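Local coordinates for dual function macrocyclase-peptidase POPB (PDB 5N4B), which cleaves peptides on the C-terminal side of proline and macrocyclises the trimmed precursor in the biosynthesis of amanitin toxins, at residues D470-T484 against L516-R529. The protein carries 1 engineered substitution. Residues are numbered along the deposited sequence; the frame is centred on the assembly and turned at random. Where two conformers were deposited one is given.
Sequences DGTKIPMFIVRHKST and LQTYGAIFAVPSIR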
ATOM      1  N   ASP A 470      24.987   6.812  12.480  1.00 19.59           N
ATOM      2  CA  ASP A 470      26.147   6.678  11.636  1.00 18.66           C
ATOM      3  C   ASP A 470      26.489   7.950  10.882  1.00 23.61           C
ATOM      4  O   ASP A 470      27.426   7.940  10.077  1.00 24.26           O
ATOM      5  CB  ASP A 470      26.011   5.470  10.706  1.00 22.72           C
ATOM      6  CG  ASP A 470      24.997   5.668   9.562  1.00 20.37           C
ATOM      7  OD1 ASP A 470      24.441   6.785   9.444  1.00 21.28           O
ATOM      8  OD2 ASP A 470      24.805   4.723   8.756  1.00 21.87           O
ATOM      9  N   GLY A 471      25.769   9.036  11.117  1.00 19.72           N
ATOM     10  CA  GLY A 471      26.078  10.293  10.485  1.00 20.77           C
ATOM     11  C   GLY A 471      25.224  10.625   9.274  1.00 20.05           C
ATOM     12  O   GLY A 471      25.253  11.769   8.808  1.00 22.27           O
ATOM     13  N   THR A 472      24.424   9.670   8.788  1.00 19.02           N
ATOM     14  CA  THR A 472      23.591   9.914   7.618  1.00 16.28           C
ATOM     15  C   THR A 472      22.534  10.965   7.923  1.00 16.09           C
ATOM     16  O   THR A 472      21.864  10.919   8.962  1.00 16.11           O
ATOM     17  CB  THR A 472      22.904   8.626   7.184  1.00 16.41           C
ATOM     18  OG1 THR A 472      23.888   7.608   6.987  1.00 20.27           O
ATOM     19  CG2 THR A 472      22.135   8.835   5.891  1.00 17.81           C
ATOM     20  N   LYS A 473      22.379  11.915   7.023  1.00 15.02           N
ATOM     21  CA  LYS A 473      21.357  12.934   7.140  1.00 14.87           C
ATOM     22  C   LYS A 473      20.053  12.413   6.554  1.00 15.14           C
ATOM     23  O   LYS A 473      20.014  11.894   5.437  1.00 14.77           O
ATOM     24  CB  LYS A 473      21.806  14.199   6.428  1.00 17.28           C
ATOM     25  CG  LYS A 473      23.111  14.765   6.997  1.00 21.01           C
ATOM     26  CD  LYS A 473      23.022  15.063   8.477  1.00 33.35           C
ATOM     27  CE  LYS A 473      24.315  15.726   9.011  1.00 44.08           C
ATOM     28  NZ  LYS A 473      25.553  14.929   8.640  1.00 48.23           N
ATOM     29  N   ILE A 474      18.982  12.535   7.336  1.00 13.66           N
ATOM     30  CA  ILE A 474      17.674  11.969   7.012  1.00 14.10           C
ATOM     31  C   ILE A 474      16.690  13.128   7.005  1.00 11.98           C
ATOM     32  O   ILE A 474      16.639  13.888   7.983  1.00 11.70           O
ATOM     33  CB  ILE A 474      17.207  10.929   8.045  1.00 13.24           C
ATOM     34  CG1 ILE A 474      18.259   9.870   8.395  1.00 16.50           C
ATOM     35  CG2 ILE A 474      15.919  10.277   7.571  1.00 15.24           C
ATOM     36  CD1 ILE A 474      18.619   8.962   7.361  1.00 21.79           C
ATOM     37  N   PRO A 475      15.847  13.283   5.984  1.00 11.66           N
ATOM     38  CA  PRO A 475      14.781  14.295   6.048  1.00 10.67           C
ATOM     39  C   PRO A 475      13.543  13.749   6.733  1.00  9.66           C
ATOM     40  O   PRO A 475      13.299  12.542   6.769  1.00 11.07           O
ATOM     41  CB  PRO A 475      14.457  14.564   4.570  1.00 12.17           C
ATOM     42  CG  PRO A 475      14.698  13.223   3.959  1.00  9.45           C
ATOM     43  CD  PRO A 475      15.815  12.534   4.700  1.00 12.14           C
ATOM     44  N   MET A 476      12.773  14.673   7.281  1.00  9.40           N
ATOM     45  CA  MET A 476      11.563  14.332   8.017  1.00  9.47           C
ATOM     46  C   MET A 476      10.527  15.422   7.773  1.00 10.17           C
ATOM     47  O   MET A 476      10.796  16.610   7.990  1.00  9.95           O
ATOM     48  CB  MET A 476      11.845  14.250   9.505  1.00 10.46           C
ATOM     49  CG  MET A 476      10.614  14.001  10.368  1.00 10.56           C
ATOM     50  SD  MET A 476      10.974  13.344  12.030  1.00 11.91           S
ATOM     51  CE  MET A 476      12.209  14.479  12.641  1.00 17.17           C
ATOM     52  N   PHE A 477       9.307  15.016   7.425  1.00  8.76           N
ATOM     53  CA  PHE A 477       8.196  15.963   7.355  1.00  9.24           C
ATOM     54  C   PHE A 477       7.621  16.196   8.743  1.00  8.69           C
ATOM     55  O   PHE A 477       7.490  15.261   9.538  1.00  9.79           O
ATOM     56  CB  PHE A 477       7.083  15.413   6.482  1.00 10.15           C
ATOM     57  CG  PHE A 477       7.447  15.237   5.043  1.00  9.55           C
ATOM     58  CD1 PHE A 477       7.749  16.330   4.246  1.00 10.49           C
ATOM     59  CD2 PHE A 477       7.458  13.982   4.474  1.00  9.35           C
ATOM     60  CE1 PHE A 477       8.049  16.150   2.889  1.00 12.10           C
ATOM     61  CE2 PHE A 477       7.739  13.820   3.081  1.00 10.29           C
ATOM     62  CZ  PHE A 477       8.028  14.899   2.335  1.00 11.81           C
ATOM     63  N   ILE A 478       7.325  17.465   9.046  1.00  8.82           N
ATOM     64  CA  ILE A 478       6.659  17.843  10.290  1.00 10.51           C
ATOM     65  C   ILE A 478       5.404  18.606   9.907  1.00 10.92           C
ATOM     66  O   ILE A 478       5.485  19.620   9.198  1.00 12.12           O
ATOM     67  CB  ILE A 478       7.569  18.677  11.208  1.00 11.63           C
ATOM     68  CG1 ILE A 478       8.770  17.803  11.627  1.00 13.85           C
ATOM     69  CG2 ILE A 478       6.808  19.101  12.416  1.00 16.12           C
ATOM     70  CD1 ILE A 478       9.775  18.473  12.625  1.00 22.39           C
ATOM     71  N   VAL A 479       4.255  18.145  10.391  1.00  9.75           N
ATOM     72  CA  VAL A 479       2.964  18.764  10.119  1.00 10.23           C
ATOM     73  C   VAL A 479       2.399  19.309  11.419  1.00 10.76           C
ATOM     74  O   VAL A 479       2.427  18.621  12.453  1.00 10.01           O
ATOM     75  CB  VAL A 479       1.965  17.778   9.481  1.00  9.61           C
ATOM     76  CG1 VAL A 479       0.698  18.503   9.075  1.00 12.91           C
ATOM     77  CG2 VAL A 479       2.610  17.085   8.290  1.00 11.67           C
ATOM     78  N   ARG A 480       1.831  20.527  11.357  1.00 12.14           N
ATOM     79  CA  ARG A 480       1.220  21.135  12.543  1.00 12.76           C
ATOM     80  C   ARG A 480       0.034  22.002  12.140  1.00 11.16           C
ATOM     81  O   ARG A 480      -0.046  22.506  11.020  1.00 14.14           O
ATOM     82  CB  ARG A 480       2.230  21.971  13.326  1.00 14.99           C
ATOM     83  CG  ARG A 480       2.785  23.171  12.552  1.00 15.59           C
ATOM     84  CD  ARG A 480       3.486  24.167  13.414  1.00 18.12           C
ATOM     85  NE  ARG A 480       4.262  25.072  12.592  1.00 20.28           N
ATOM     86  CZ  ARG A 480       5.085  25.968  13.116  1.00 31.44           C
ATOM     87  NH1 ARG A 480       5.163  26.115  14.433  1.00 29.98           N
ATOM     88  NH2 ARG A 480       5.812  26.729  12.325  1.00 29.95           N
ATOM     89  N   HIS A 481      -0.894  22.127  13.066  1.00 13.47           N
ATOM     90  CA  HIS A 481      -1.810  23.259  13.001  1.00 14.53           C
ATOM     91  C   HIS A 481      -0.969  24.510  13.263  1.00 16.13           C
ATOM     92  O   HIS A 481      -0.103  24.502  14.131  1.00 15.20           O
ATOM     93  CB  HIS A 481      -2.894  23.117  14.054  1.00 14.82           C
ATOM     94  CG  HIS A 481      -3.947  24.168  13.975  1.00 16.40           C
ATOM     95  ND1 HIS A 481      -3.832  25.354  14.675  1.00 24.22           N
ATOM     96  CD2 HIS A 481      -5.116  24.234  13.302  1.00 17.27           C
ATOM     97  CE1 HIS A 481      -4.884  26.114  14.417  1.00 26.90           C
ATOM     98  NE2 HIS A 481      -5.675  25.463  13.580  1.00 16.41           N
ATOM     99  N   LYS A 482      -1.232  25.584  12.518  1.00 15.24           N
ATOM    100  CA  LYS A 482      -0.310  26.725  12.536  1.00 16.35           C
ATOM    101  C   LYS A 482      -0.298  27.481  13.855  1.00 18.22           C
ATOM    102  O   LYS A 482       0.621  28.296  14.054  1.00 22.37           O
ATOM    103  CB  LYS A 482      -0.543  27.630  11.322  1.00 18.23           C
ATOM    104  CG  LYS A 482      -0.194  27.026   9.997  1.00 17.82           C
ATOM    105  CD  LYS A 482      -0.686  27.946   8.846  1.00 21.29           C
ATOM    106  CE  LYS A 482      -0.366  27.424   7.507  1.00 30.17           C
ATOM    107  NZ  LYS A 482      -0.899  28.410   6.525  1.00 29.46           N
ATOM    108  N   SER A 483      -1.236  27.246  14.754  1.00 19.61           N
ATOM    109  CA  SER A 483      -1.193  27.848  16.085  0.56 23.01           C
ATOM    110  C   SER A 483      -0.222  27.132  17.005  1.00 19.45           C
ATOM    111  O   SER A 483       0.104  27.648  18.085  1.00 25.24           O
ATOM    112  CB  SER A 483      -2.584  27.848  16.737  0.56 23.09           C
ATOM    113  OG  SER A 483      -3.058  26.533  17.021  0.56 25.63           O
ATOM    114  N   THR A 484       0.260  25.962  16.624  1.00 18.61           N
ATOM    115  CA  THR A 484       1.129  25.199  17.503  1.00 16.47           C
ATOM    116  C   THR A 484       2.576  25.681  17.373  1.00 18.71           C
ATOM    117  O   THR A 484       3.100  25.842  16.263  1.00 21.77           O
ATOM    118  CB  THR A 484       1.018  23.728  17.110  1.00 16.26           C
ATOM    119  OG1 THR A 484      -0.314  23.298  17.385  1.00 18.29           O
ATOM    120  CG2 THR A 484       2.017  22.841  17.857  1.00 20.34           C
ATOM    121  N   LEU A 516      -4.342  16.832  15.307  1.00 10.28           N
ATOM    122  CA  LEU A 516      -3.353  17.886  15.494  1.00 10.48           C
ATOM    123  C   LEU A 516      -4.009  19.154  16.004  1.00 12.33           C
ATOM    124  O   LEU A 516      -3.484  19.827  16.904  1.00 13.54           O
ATOM    125  CB  LEU A 516      -2.605  18.181  14.184  1.00 11.77           C
ATOM    126  CG  LEU A 516      -1.870  17.000  13.515  1.00 11.47           C
ATOM    127  CD1 LEU A 516      -1.013  17.496  12.403  1.00 11.90           C
ATOM    128  CD2 LEU A 516      -1.058  16.192  14.475  1.00 11.55           C
ATOM    129  N   GLN A 517      -5.120  19.531  15.409  1.00 10.88           N
ATOM    130  CA  GLN A 517      -5.838  20.722  15.844  1.00 11.66           C
ATOM    131  C   GLN A 517      -6.436  20.551  17.230  1.00 12.58           C
ATOM    132  O   GLN A 517      -6.348  21.463  18.053  1.00 16.26           O
ATOM    133  CB  GLN A 517      -6.905  21.072  14.813  1.00 13.89           C
ATOM    134  CG  GLN A 517      -7.633  22.372  15.114  1.00 15.96           C
ATOM    135  CD  GLN A 517      -8.531  22.864  14.003  1.00 16.59           C
ATOM    136  OE1 GLN A 517      -8.547  22.359  12.912  1.00 17.86           O
ATOM    137  NE2 GLN A 517      -9.336  23.858  14.332  1.00 22.98           N
ATOM    138  N   THR A 518      -6.983  19.398  17.535  1.00 11.56           N
ATOM    139  CA  THR A 518      -7.649  19.181  18.810  1.00 12.40           C
ATOM    140  C   THR A 518      -6.676  19.283  19.965  1.00 13.57           C
ATOM    141  O   THR A 518      -7.004  19.820  21.023  1.00 16.95           O
ATOM    142  CB  THR A 518      -8.308  17.798  18.785  1.00 14.15           C
ATOM    143  OG1 THR A 518      -9.376  17.789  17.800  1.00 15.06           O
ATOM    144  CG2 THR A 518      -8.903  17.418  20.121  1.00 14.51           C
ATOM    145  N   TYR A 519      -5.490  18.760  19.795  1.00 13.16           N
ATOM    146  CA  TYR A 519      -4.534  18.639  20.871  1.00 13.83           C
ATOM    147  C   TYR A 519      -3.313  19.528  20.711  1.00 13.68           C
ATOM    148  O   TYR A 519      -2.473  19.555  21.644  1.00 16.21           O
ATOM    149  CB  TYR A 519      -4.104  17.176  21.002  1.00 13.32           C
ATOM    150  CG  TYR A 519      -5.180  16.254  21.472  1.00 14.02           C
ATOM    151  CD1 TYR A 519      -5.648  16.312  22.790  1.00 14.53           C
ATOM    152  CD2 TYR A 519      -5.675  15.268  20.646  1.00 13.81           C
ATOM    153  CE1 TYR A 519      -6.616  15.438  23.242  1.00 14.18           C
ATOM    154  CE2 TYR A 519      -6.614  14.384  21.105  1.00 13.78           C
ATOM    155  CZ  TYR A 519      -7.069  14.479  22.400  1.00 13.52           C
ATOM    156  OH  TYR A 519      -8.015  13.550  22.818  1.00 16.52           O
ATOM    157  N   GLY A 520      -3.163  20.253  19.613  1.00 14.41           N
ATOM    158  CA  GLY A 520      -1.943  21.041  19.453  1.00 14.28           C
ATOM    159  C   GLY A 520      -0.738  20.137  19.288  1.00 14.99           C
ATOM    160  O   GLY A 520       0.364  20.465  19.771  1.00 17.28           O
ATOM    161  N   ALA A 521      -0.909  18.999  18.632  1.00 14.98           N
ATOM    162  CA  ALA A 521       0.147  18.009  18.472  1.00 14.58           C
ATOM    163  C   ALA A 521       0.745  18.171  17.086  1.00 14.74           C
ATOM    164  O   ALA A 521       0.224  18.894  16.253  1.00 16.66           O
ATOM    165  CB  ALA A 521      -0.429  16.597  18.626  1.00 13.29           C
ATOM    166  N   ILE A 522       1.873  17.500  16.848  1.00 12.24           N
ATOM    167  CA  ILE A 522       2.516  17.525  15.537  1.00  9.82           C
ATOM    168  C   ILE A 522       2.564  16.092  14.992  1.00  8.49           C
ATOM    169  O   ILE A 522       2.476  15.114  15.750  1.00 11.30           O
ATOM    170  CB  ILE A 522       3.908  18.158  15.593  1.00 11.99           C
ATOM    171  CG1 ILE A 522       4.912  17.268  16.318  1.00 11.78           C
ATOM    172  CG2 ILE A 522       3.857  19.558  16.199  1.00 15.08           C
ATOM    173  CD1 ILE A 522       6.319  17.801  16.342  1.00 14.42           C
ATOM    174  N   PHE A 523       2.646  15.971  13.652  1.00 10.06           N
ATOM    175  CA  PHE A 523       2.781  14.689  12.964  1.00  8.81           C
ATOM    176  C   PHE A 523       4.128  14.690  12.258  1.00 10.18           C
ATOM    177  O   PHE A 523       4.456  15.618  11.530  1.00 12.07           O
ATOM    178  CB  PHE A 523       1.665  14.545  11.939  1.00 10.45           C
ATOM    179  CG  PHE A 523       1.572  13.247  11.226  1.00 10.18           C
ATOM    180  CD1 PHE A 523       1.394  12.077  11.930  1.00 11.93           C
ATOM    181  CD2 PHE A 523       1.574  13.223   9.853  1.00 12.36           C
ATOM    182  CE1 PHE A 523       1.260  10.858  11.280  1.00 13.33           C
ATOM    183  CE2 PHE A 523       1.469  11.987   9.199  1.00 13.30           C
ATOM    184  CZ  PHE A 523       1.321  10.841   9.908  1.00 12.46           C
ATOM    185  N   ALA A 524       4.905  13.641  12.464  1.00  7.98           N
ATOM    186  CA  ALA A 524       6.270  13.556  11.979  1.00  8.74           C
ATOM    187  C   ALA A 524       6.421  12.312  11.128  1.00  8.75           C
ATOM    188  O   ALA A 524       6.054  11.217  11.556  1.00  8.27           O
ATOM    189  CB  ALA A 524       7.249  13.508  13.146  1.00  9.52           C
ATOM    190  N   VAL A 525       7.041  12.464   9.957  1.00  8.72           N
ATOM    191  CA  VAL A 525       7.203  11.360   8.997  1.00  9.09           C
ATOM    192  C   VAL A 525       8.641  11.322   8.518  1.00  9.14           C
ATOM    193  O   VAL A 525       8.989  11.994   7.531  1.00  9.41           O
ATOM    194  CB  VAL A 525       6.253  11.500   7.807  1.00 10.32           C
ATOM    195  CG1 VAL A 525       6.330  10.281   6.909  1.00 13.19           C
ATOM    196  CG2 VAL A 525       4.803  11.700   8.276  1.00 12.75           C
ATOM    197  N   PRO A 526       9.528  10.635   9.228  1.00  8.58           N
ATOM    198  CA  PRO A 526      10.938  10.572   8.821  1.00  8.78           C
ATOM    199  C   PRO A 526      11.118   9.620   7.655  1.00  8.79           C
ATOM    200  O   PRO A 526      10.582   8.506   7.625  1.00 10.23           O
ATOM    201  CB  PRO A 526      11.649  10.064  10.073  1.00 11.20           C
ATOM    202  CG  PRO A 526      10.606   9.257  10.790  1.00  8.95           C
ATOM    203  CD  PRO A 526       9.304   9.964  10.520  1.00  8.76           C
ATOM    204  N   SER A 527      11.949  10.033   6.696  1.00  9.67           N
ATOM    205  CA  SER A 527      12.212   9.253   5.497  1.00 10.19           C
ATOM    206  C   SER A 527      13.357   8.269   5.755  1.00 10.97           C
ATOM    207  O   SER A 527      14.406   8.320   5.125  1.00 10.70           O
ATOM    208  CB  SER A 527      12.567  10.176   4.336  1.00 11.07           C
ATOM    209  OG  SER A 527      11.598  11.218   4.167  1.00 11.19           O
ATOM    210  N   ILE A 528      13.094   7.300   6.621  1.00  9.88           N
ATOM    211  CA  ILE A 528      14.145   6.396   7.096  1.00  9.13           C
ATOM    212  C   ILE A 528      14.600   5.429   5.999  1.00 10.34           C
ATOM    213  O   ILE A 528      13.852   5.067   5.075  1.00 10.31           O
ATOM    214  CB  ILE A 528      13.668   5.661   8.346  1.00  8.40           C
ATOM    215  CG1 ILE A 528      12.513   4.720   8.023  1.00 10.07           C
ATOM    216  CG2 ILE A 528      13.335   6.666   9.424  1.00 11.75           C
ATOM    217  CD1 ILE A 528      11.884   4.094   9.278  1.00 10.94           C
ATOM    218  N   ARG A 529      15.844   4.988   6.133  1.00 10.76           N
ATOM    219  CA  ARG A 529      16.412   4.009   5.221  1.00 12.26           C
ATOM    220  C   ARG A 529      15.641   2.705   5.279  1.00 12.28           C
ATOM    221  O   ARG A 529      14.995   2.391   6.285  1.00 12.82           O
ATOM    222  CB  ARG A 529      17.889   3.804   5.526  1.00 12.15           C
ATOM    223  CG  ARG A 529      18.760   4.947   5.038  1.00 14.71           C
ATOM    224  CD  ARG A 529      20.183   4.804   5.450  1.00 13.94           C
ATOM    225  NE  ARG A 529      20.314   5.000   6.875  1.00 15.07           N
ATOM    226  CZ  ARG A 529      21.441   4.930   7.554  1.00 17.37           C
ATOM    227  NH1 ARG A 529      22.581   4.588   6.954  1.00 18.09           N
ATOM    228  NH2 ARG A 529      21.422   5.168   8.840  1.00 17.80           N
TER
HETATM  229  O   HOH W   1      22.642   5.265  11.580  1.00 13.64           O
HETATM  230  O   HOH W   2      -0.941  21.182  15.810  1.00 12.81           O
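Strands 473-481 and 522-526 pair antiparallel in the mixed sheet of the alpha/beta-hydrolase domain, their axes 160° apart. F477 and V525 form one hydrogen-bonded pair, V479 and F523 the next; V479 N reaches F523 O at 2.8 Å. The two bonds of the first pair differ: V525 N stays close to the carbonyl plane of F477, whereas F477 N stands 50° above that of V525, off a lone pair. S527 N to P475 O at 2.9 Å continues the pairing beyond the strand end, where S527 centres an inverse gamma turn.

Side chains alternate between two faces. On that of M476, I478, A524 and P526, the M476 chain has CG anti to the backbone N, running alongside the P526 ring; SD lies 3.9 Å from P526 CB and equally far from A524 CB, while helix 548-563 covers this face through F560. On the other, V479 CG1 meets L516 CD1 at 3.9 Å, the two side chains crossing at about a right angle, and F477 packs edge-to-face on F424.

R529 NH1 donates to the syn lone pair of D470 OD2 at 2.9 Å, a salt bridge nearly in the guanidinium plane although the carboxylate is turned 56° from it. T472 CB lies over one guanidinium face, and D553 binds NH2. D470 OD1 accepts from T472 N, making an Asx turn, and also from T472 OG1, which should steady the carboxylate. At the far end one water links H481 N and T484 OG1 to L516 O and A521 O; separately, imidazole carbon CD2 of H481 packs 3.6 Å from Q517 CG. Sheet order 1-2-4-3-5-6-7-8, with 473-481 antiparallel to both neighbours and 522-526, 492-495 and later strands parallel, is the alpha/beta-hydrolase hallmark.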